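Local coordinates for protein succinyl-CoA ligase (ADP-forming) subunit alpha (Methanosaeta concilii, PDB 6HXI) that binds coenzyme A and joins a CoA-ligase region to a citrate synthase-like C-terminal domain within an eight-chain assembly, at residues N23-Q26 with R27-F31; I134-G137 with P138-G142; E406-I409 with Q410-D414. All coordinates share one frame; numbering follows the deposited sequence.

Contact 1: residues N23-Q26 with R27-F31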
loop_
_atom_site.group_PDB
_atom_site.type_symbol
_atom_site.label_atom_id
_atom_site.label_comp_id
_atom_site.label_asym_id
_atom_site.label_seq_id
_atom_site.Cartn_x
_atom_site.Cartn_y
_atom_site.Cartn_z
ATOM N N ASN B 23 16.205 -32.916 10.073
ATOM C CA ASN B 23 17.496 -33.336 10.653
ATOM C C ASN B 23 17.908 -34.743 10.211
ATOM O O ASN B 23 19.069 -34.960 9.856
ATOM C CB ASN B 23 17.479 -33.221 12.189
ATOM C CG ASN B 23 18.830 -32.958 12.804
ATOM O OD1 ASN B 23 19.838 -32.731 12.117
ATOM N ND2 ASN B 23 18.873 -32.961 14.127
ATOM N N ALA B 24 16.944 -35.684 10.201
ATOM C CA ALA B 24 17.137 -37.066 9.768
ATOM C C ALA B 24 17.505 -37.070 8.272
ATOM O O ALA B 24 18.440 -37.760 7.875
ATOM C CB ALA B 24 15.849 -37.854 9.995
ATOM N N ILE B 25 16.794 -36.254 7.453
ATOM C CA ILE B 25 17.086 -36.101 6.030
ATOM C C ILE B 25 18.545 -35.648 5.877
ATOM O O ILE B 25 19.301 -36.292 5.134
ATOM C CB ILE B 25 16.096 -35.140 5.322
ATOM C CG1 ILE B 25 14.700 -35.783 5.199
ATOM C CG2 ILE B 25 16.616 -34.725 3.948
ATOM C CD1 ILE B 25 13.509 -34.741 5.153
ATOM N N GLN B 26 18.934 -34.565 6.604
ATOM C CA GLN B 26 20.301 -34.051 6.563
ATOM C C GLN B 26 21.355 -35.099 6.987
ATOM O O GLN B 26 22.413 -35.166 6.364
ATOM C CB GLN B 26 20.464 -32.736 7.366
ATOM C CG GLN B 26 21.818 -32.038 7.101
ATOM C CD GLN B 26 22.007 -31.702 5.637
ATOM O OE1 GLN B 26 21.414 -30.757 5.110
ATOM N NE2 GLN B 26 22.794 -32.497 4.927
ATOM N N ARG B 27 21.052 -35.917 8.010
ATOM C CA ARG B 27 21.951 -36.963 8.511
ATOM C C ARG B 27 22.222 -37.994 7.427
ATOM O O ARG B 27 23.380 -38.365 7.214
ATOM C CB ARG B 27 21.377 -37.635 9.773
ATOM C CG ARG B 27 21.435 -36.726 10.984
ATOM C CD ARG B 27 21.385 -37.482 12.268
ATOM N NE ARG B 27 21.775 -36.617 13.375
ATOM C CZ ARG B 27 20.920 -36.075 14.226
ATOM N NH1 ARG B 27 21.355 -35.304 15.209
ATOM N NH2 ARG B 27 19.617 -36.289 14.096
ATOM N N MET B 28 21.157 -38.423 6.707
ATOM C CA MET B 28 21.297 -39.393 5.622
ATOM C C MET B 28 22.209 -38.841 4.512
ATOM O O MET B 28 23.177 -39.497 4.124
ATOM C CB MET B 28 19.927 -39.820 5.074
ATOM C CG MET B 28 19.194 -40.742 6.011
ATOM S SD MET B 28 17.538 -41.206 5.459
ATOM C CE MET B 28 17.933 -42.311 4.121
ATOM N N LEU B 29 21.951 -37.597 4.071
ATOM C CA LEU B 29 22.733 -36.939 3.030
ATOM C C LEU B 29 24.188 -36.751 3.438
ATOM O O LEU B 29 25.087 -36.950 2.613
ATOM C CB LEU B 29 22.109 -35.590 2.643
ATOM C CG LEU B 29 20.752 -35.672 1.980
ATOM C CD1 LEU B 29 20.098 -34.294 1.905
ATOM C CD2 LEU B 29 20.863 -36.291 0.598
ATOM N N ASP B 30 24.420 -36.405 4.716
ATOM C CA ASP B 30 25.761 -36.198 5.247
ATOM C C ASP B 30 26.581 -37.494 5.188
ATOM O O ASP B 30 27.765 -37.457 4.861
ATOM C CB ASP B 30 25.683 -35.645 6.686
ATOM C CG ASP B 30 25.480 -34.144 6.797
ATOM O OD1 ASP B 30 25.469 -33.464 5.749
ATOM O OD2 ASP B 30 25.385 -33.644 7.936
ATOM N N PHE B 31 25.940 -38.627 5.472
ATOM C CA PHE B 31 26.568 -39.951 5.428
ATOM C C PHE B 31 26.925 -40.314 3.983
ATOM O O PHE B 31 28.038 -40.735 3.726
ATOM C CB PHE B 31 25.639 -41.011 6.041
ATOM C CG PHE B 31 26.279 -42.371 6.191
ATOM C CD1 PHE B 31 27.377 -42.558 7.031
ATOM C CD2 PHE B 31 25.792 -43.467 5.490
ATOM C CE1 PHE B 31 27.963 -43.829 7.182
ATOM C CE2 PHE B 31 26.391 -44.734 5.629
ATOM C CZ PHE B 31 27.462 -44.903 6.482
#
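Q26 and R27, neighbours in sequence, turn their side chains to separate partners one helical turn away: Q26 reaches forward to D30, while R27 reaches back to N23. All four lie on helix 22-34, the helix of the beta-alpha-beta unit that runs from strand 15-18 to strand 42-46 in a Rossmann-like domain. The CG of Q26 stands anti to its own N (chi1 -169°), and a bend at chi2 swings the amide toward the next turn. There NE2 gives D30 OD1 a weak hydrogen bond of 3.0 Å, poorly aligned, with the amide and carboxylate planes 32° apart. OE1 of the same amide accepts from the backbone N of F57, so the group is held at both its oxygen and its nitrogen. D30 OD2 forms a salt bridge with R350 of the second subunit. R27 runs back along the helix with its chain extended from CG to NE, and its CG rests 3.2 Å from N23 O. The N23 amide lies over one face of the guanidinium, tilted against it; OD1 stands 4.0 Å above the plane, over its centre. ND2 of N23 comes to 3.4 Å from NH2 of R27, but both are donors, and NH2 bonds instead to N153 OD1. On the inner side of the helix, I25 CG2 and L29 CD1 touch at 4.1 Å, their side chains side by side; I25 also meets strand 42-46 and L29 meets strand 52-58. Beneath these groups R27 N binds N23 O at 2.9 Å, and L29 N binds I25 O at 3.1 Å. The weak Q26-D30 bond probably does little more than orient the two groups, since Q26 and D30 each have a stronger polar partner elsewhere; D30 carries its charge to a subunit interface.

Contact 2: residues I134-G137 with P138-G142. With COA (coenzyme A), chain G.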
loop_
_atom_site.group_PDB
_atom_site.type_symbol
_atom_site.label_atom_id
_atom_site.label_comp_id
_atom_site.label_asym_id
_atom_site.label_seq_id
_atom_site.Cartn_x
_atom_site.Cartn_y
_atom_site.Cartn_z
ATOM N N ILE B 134 10.711 -56.573 3.692
ATOM C CA ILE B 134 11.323 -56.474 5.028
ATOM C C ILE B 134 10.770 -55.291 5.816
ATOM O O ILE B 134 10.679 -54.188 5.274
ATOM C CB ILE B 134 12.893 -56.487 4.964
ATOM C CG1 ILE B 134 13.421 -57.866 4.483
ATOM C CG2 ILE B 134 13.564 -56.108 6.300
ATOM C CD1 ILE B 134 13.828 -57.887 3.013
ATOM N N VAL B 135 10.397 -55.524 7.083
ATOM C CA VAL B 135 9.982 -54.455 7.977
ATOM C C VAL B 135 10.998 -54.410 9.130
ATOM O O VAL B 135 11.130 -55.390 9.862
ATOM C CB VAL B 135 8.504 -54.515 8.484
ATOM C CG1 VAL B 135 8.235 -53.432 9.535
ATOM C CG2 VAL B 135 7.525 -54.376 7.337
ATOM N N ILE B 136 11.736 -53.303 9.248
ATOM C CA ILE B 136 12.675 -53.093 10.342
ATOM C C ILE B 136 11.916 -52.186 11.299
ATOM O O ILE B 136 11.485 -51.104 10.918
ATOM C CB ILE B 136 14.063 -52.516 9.910
ATOM C CG1 ILE B 136 14.843 -53.550 9.055
ATOM C CG2 ILE B 136 14.900 -52.124 11.122
ATOM C CD1 ILE B 136 15.447 -52.976 7.864
ATOM N N GLY B 137 11.672 -52.685 12.498
ATOM C CA GLY B 137 10.914 -51.984 13.518
ATOM C C GLY B 137 9.612 -52.690 13.821
ATOM O O GLY B 137 9.468 -53.865 13.472
ATOM N N PRO B 138 8.645 -52.047 14.508
ATOM C CA PRO B 138 8.633 -50.647 14.996
ATOM C C PRO B 138 9.582 -50.402 16.156
ATOM O O PRO B 138 10.227 -51.344 16.629
ATOM C CB PRO B 138 7.157 -50.424 15.415
ATOM C CG PRO B 138 6.380 -51.597 14.849
ATOM C CD PRO B 138 7.369 -52.727 14.811
ATOM N N ALA B 139 9.646 -49.139 16.627
ATOM C CA ALA B 139 10.453 -48.702 17.770
ATOM C C ALA B 139 11.959 -48.936 17.569
ATOM O O ALA B 139 12.646 -49.425 18.467
ATOM C CB ALA B 139 9.945 -49.352 19.067
ATOM N N THR B 140 12.472 -48.547 16.396
ATOM C CA THR B 140 13.894 -48.666 16.072
ATOM C C THR B 140 14.408 -47.377 15.464
ATOM O O THR B 140 13.601 -46.558 15.051
ATOM C CB THR B 140 14.132 -49.869 15.132
ATOM O OG1 THR B 140 15.534 -50.051 14.985
ATOM C CG2 THR B 140 13.531 -49.673 13.751
ATOM N N VAL B 141 15.739 -47.212 15.398
ATOM C CA VAL B 141 16.401 -46.103 14.693
ATOM C C VAL B 141 16.593 -46.565 13.255
ATOM O O VAL B 141 16.661 -45.752 12.337
ATOM C CB VAL B 141 17.741 -45.591 15.289
ATOM C CG1 VAL B 141 17.497 -44.648 16.451
ATOM C CG2 VAL B 141 18.690 -46.742 15.661
ATOM N N GLY B 142 16.691 -47.877 13.099
ATOM C CA GLY B 142 16.846 -48.532 11.812
ATOM C C GLY B 142 18.052 -49.448 11.797
ATOM O O GLY B 142 18.033 -50.546 12.349
HETATM N N1A COA G . -3.494 -29.481 14.046
HETATM C C2A COA G . -3.840 -30.763 14.207
HETATM N N3A COA G . -3.047 -31.834 14.346
HETATM C C4A COA G . -1.753 -31.494 14.243
HETATM C C5A COA G . -1.245 -30.218 14.069
HETATM C C6A COA G . -2.178 -29.164 14.003
HETATM N N6A COA G . -1.834 -27.879 13.934
HETATM N N7A COA G . 0.131 -30.257 13.906
HETATM C C8A COA G . 0.422 -31.529 13.996
HETATM N N9A COA G . -0.668 -32.339 14.195
HETATM C C1B COA G . -0.692 -33.797 14.298
HETATM C C2B COA G . -0.085 -34.551 13.121
HETATM O O2B COA G . -1.017 -34.663 12.043
HETATM C C3B COA G . 0.209 -35.903 13.780
HETATM O O3B COA G . -0.976 -36.722 13.882
HETATM P P3B COA G . -0.947 -38.316 13.939
HETATM O O7A COA G . -0.021 -38.695 15.045
HETATM O O8A COA G . -2.355 -38.736 14.165
HETATM O O9A COA G . -0.496 -38.777 12.542
HETATM C C4B COA G . 0.531 -35.544 15.236
HETATM O O4B COA G . 0.054 -34.196 15.431
HETATM C C5B COA G . 1.986 -35.642 15.619
HETATM O O5B COA G . 2.759 -35.034 14.566
HETATM P P1A COA G . 4.149 -35.706 14.030
HETATM O O1A COA G . 5.000 -34.784 13.236
HETATM O O2A COA G . 3.912 -37.045 13.349
HETATM O O3A COA G . 4.763 -35.954 15.483
HETATM P P2A COA G . 6.133 -36.345 16.191
HETATM O O4A COA G . 6.908 -35.124 16.485
HETATM O O5A COA G . 5.729 -37.044 17.469
HETATM O O6A COA G . 6.933 -37.335 15.188
HETATM C CBP COA G . 8.085 -39.462 15.502
HETATM C CCP COA G . 6.753 -38.763 15.209
HETATM C CDP COA G . 7.843 -40.978 15.481
HETATM C CEP COA G . 9.151 -39.102 14.448
HETATM C CAP COA G . 8.582 -39.015 16.905
HETATM O OAP COA G . 7.538 -39.067 17.860
HETATM C C9P COA G . 9.806 -39.733 17.457
HETATM O O9P COA G . 10.934 -39.400 17.088
HETATM N N8P COA G . 9.582 -40.709 18.353
HETATM C C7P COA G . 10.644 -41.547 18.893
HETATM C C6P COA G . 10.486 -42.983 18.477
HETATM C C5P COA G . 11.521 -43.882 19.113
HETATM O O5P COA G . 11.998 -43.612 20.214
HETATM N N4P COA G . 11.891 -44.949 18.406
HETATM C C3P COA G . 12.953 -45.852 18.830
HETATM C C2P COA G . 14.335 -45.327 18.498
HETATM S S1P COA G . 15.476 -46.674 18.915
#
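The flat group here is the cis peptide between G137 and P138, and T140 CG2 approaches nearly in its plane, at the G137 CA edge, 3.5 Å from G137 CA. The cis bond ends strand 134-136 and brings its two CA atoms to 3.0 Å of each other; the chain turns back only beyond it, over A139-G142. This is the loop at the C-terminal end of the outermost strand in the parallel part of a Rossmann-like sheet, where A139, T140 and V141 line the coenzyme A pocket. The proline ring packs on V111 of strand 108-111 and on S121 and M124 of helix 118-130. The T140 methyl also touches I136 CG2, 3.8 Å away. I136 CG2 lies 3.7 Å from G142 O, so the strand end meets the loop both at its middle and at its close. Backbone angles at G137 and G142 (phi 114° and 126°) suit residues without a side chain. With chi1 at -173°, T140 OG1 points along the other branch from CB, away from G137 and toward G142 N, from which it accepts at 3.1 Å in an ST turn. OG1 also bonds to A201 O at the end of strand 196-201, tying the loop to the second sheet. V141 N lies 3.6 Å from S1P of coenzyme A, and V141 CG1 is 3.8 Å from the same sulfur.

Contact 3: residues E406-I409 with Q410-D414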
loop_
_atom_site.group_PDB
_atom_site.type_symbol
_atom_site.label_atom_id
_atom_site.label_comp_id
_atom_site.label_asym_id
_atom_site.label_seq_id
_atom_site.Cartn_x
_atom_site.Cartn_y
_atom_site.Cartn_z
ATOM N N GLU B 406 -6.820 7.569 23.631
ATOM C CA GLU B 406 -8.014 6.795 23.290
ATOM C C GLU B 406 -9.178 7.695 22.851
ATOM O O GLU B 406 -9.936 7.307 21.971
ATOM C CB GLU B 406 -8.420 5.928 24.458
ATOM C CG GLU B 406 -7.371 4.841 24.740
ATOM C CD GLU B 406 -7.750 3.841 25.819
ATOM O OE1 GLU B 406 -6.842 3.197 26.389
ATOM O OE2 GLU B 406 -8.962 3.673 26.074
ATOM N N LEU B 407 -9.289 8.919 23.431
ATOM C CA LEU B 407 -10.314 9.889 23.034
ATOM C C LEU B 407 -10.075 10.354 21.590
ATOM O O LEU B 407 -11.020 10.420 20.831
ATOM C CB LEU B 407 -10.294 11.062 24.013
ATOM C CG LEU B 407 -11.263 12.248 23.866
ATOM C CD1 LEU B 407 -12.739 11.787 23.981
ATOM C CD2 LEU B 407 -11.007 13.277 25.033
ATOM N N VAL B 408 -8.831 10.693 21.239
ATOM C CA VAL B 408 -8.423 11.145 19.910
ATOM C C VAL B 408 -8.771 10.054 18.865
ATOM O O VAL B 408 -9.363 10.384 17.851
ATOM C CB VAL B 408 -6.920 11.520 19.875
ATOM C CG1 VAL B 408 -6.418 11.651 18.420
ATOM C CG2 VAL B 408 -6.674 12.787 20.675
ATOM N N ILE B 409 -8.437 8.764 19.153
ATOM C CA ILE B 409 -8.752 7.626 18.287
ATOM C C ILE B 409 -10.239 7.548 17.980
ATOM O O ILE B 409 -10.596 7.383 16.826
ATOM C CB ILE B 409 -8.190 6.311 18.876
ATOM C CG1 ILE B 409 -6.695 6.323 18.845
ATOM C CG2 ILE B 409 -8.722 5.062 18.158
ATOM C CD1 ILE B 409 -6.034 5.113 19.668
ATOM N N GLN B 410 -11.121 7.716 19.001
ATOM C CA GLN B 410 -12.584 7.720 18.827
ATOM C C GLN B 410 -13.061 8.890 18.018
ATOM O O GLN B 410 -13.913 8.752 17.145
ATOM C CB GLN B 410 -13.263 7.717 20.191
ATOM C CG GLN B 410 -12.957 6.423 20.936
ATOM C CD GLN B 410 -13.475 6.522 22.349
ATOM O OE1 GLN B 410 -14.655 6.542 22.586
ATOM N NE2 GLN B 410 -12.597 6.602 23.303
ATOM N N ILE B 411 -12.477 10.057 18.277
ATOM C CA ILE B 411 -12.851 11.301 17.572
ATOM C C ILE B 411 -12.467 11.269 16.113
ATOM O O ILE B 411 -13.217 11.770 15.278
ATOM C CB ILE B 411 -12.258 12.507 18.350
ATOM C CG1 ILE B 411 -13.167 12.711 19.615
ATOM C CG2 ILE B 411 -12.144 13.805 17.466
ATOM C CD1 ILE B 411 -12.758 13.690 20.621
ATOM N N VAL B 412 -11.293 10.678 15.785
ATOM C CA VAL B 412 -10.852 10.639 14.392
ATOM C C VAL B 412 -11.263 9.330 13.684
ATOM O O VAL B 412 -10.907 9.165 12.519
ATOM C CB VAL B 412 -9.350 10.968 14.192
ATOM C CG1 VAL B 412 -8.959 12.284 14.878
ATOM C CG2 VAL B 412 -8.437 9.825 14.669
ATOM N N ALA B 413 -11.998 8.414 14.351
ATOM C CA ALA B 413 -12.376 7.100 13.782
ATOM C C ALA B 413 -12.963 7.199 12.366
ATOM O O ALA B 413 -12.571 6.447 11.484
ATOM C CB ALA B 413 -13.310 6.350 14.693
ATOM N N ASP B 414 -13.831 8.167 12.153
ATOM C CA ASP B 414 -14.402 8.366 10.848
ATOM C C ASP B 414 -14.944 9.753 10.685
ATOM O O ASP B 414 -15.443 10.315 11.628
ATOM C CB ASP B 414 -15.548 7.368 10.578
ATOM C CG ASP B 414 -15.698 7.187 9.079
ATOM O OD1 ASP B 414 -14.686 6.819 8.420
ATOM O OD2 ASP B 414 -16.772 7.571 8.540
#
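Q410 folds back over the turn that precedes it, and nearly every atom of its side chain lies against the backbone of residues 406-409. CB sits 3.6 Å from L407 O. CG, placed beside the backbone N by chi1 of -65°, passes E406 O at 3.3 Å, and CD follows at a slightly longer distance from the same oxygen. At the tip NE2 gives E406 O a hydrogen bond of 3.1 Å (N-H...O angle 151°), coming from above the carbonyl plane, 65° out of it, and so away from a lone pair. Q410 N approaches E406 O from the opposite face, at 3.2 Å in the regular helical bond, so one carbonyl is gripped from both faces by backbone and side chain of a single residue. L378 of the third subunit packs against this glutamine. The stretch forms the last turns of helix 399-412 in the mostly helical citrate synthase-like domain, where helices 500-512, 540-555 and 571-594 pack around it. L407 and I411 form one apolar step, L407 CG to I411 CD1 at 3.9 Å; L407 also touches Y508 and I411 touches L505, both of helix 500-512, and both side chains touch L378 of the third subunit. V408 CG1 and V412 CG1 make a looser one, flanked by I544 of helix 540-555, while V412 N binds V408 O at 2.8 Å. The E406 carboxylate has a separate partner: OE1 accepts from G385 N of helix 383-393. On the backbone of Q410, O is hydrogen-bonded to Y369 OH of the third subunit.

All three contacts are largely buried, though N23 in contact 1 is exposed. Contacts 1 and 2 belong to the same Rossmann-like sheet unit near coenzyme A, their centres about 18 Å apart; contact 3 sits in the citrate synthase-like domain, about 65 Å from contact 2 between centres and on the opposite side of the chain's centre. Contacts 1 and 3 both run along a helix, but in 23-31 a single weak side-chain bond joins Q26 to D30, and the stronger polar partners are a strand, a loop and the second subunit, whereas Q410 turns its amide onto the backbone and its neighbours are mostly apolar. Residues 134-142 instead shape a loop by a cis proline, glycines and one hydroxyl.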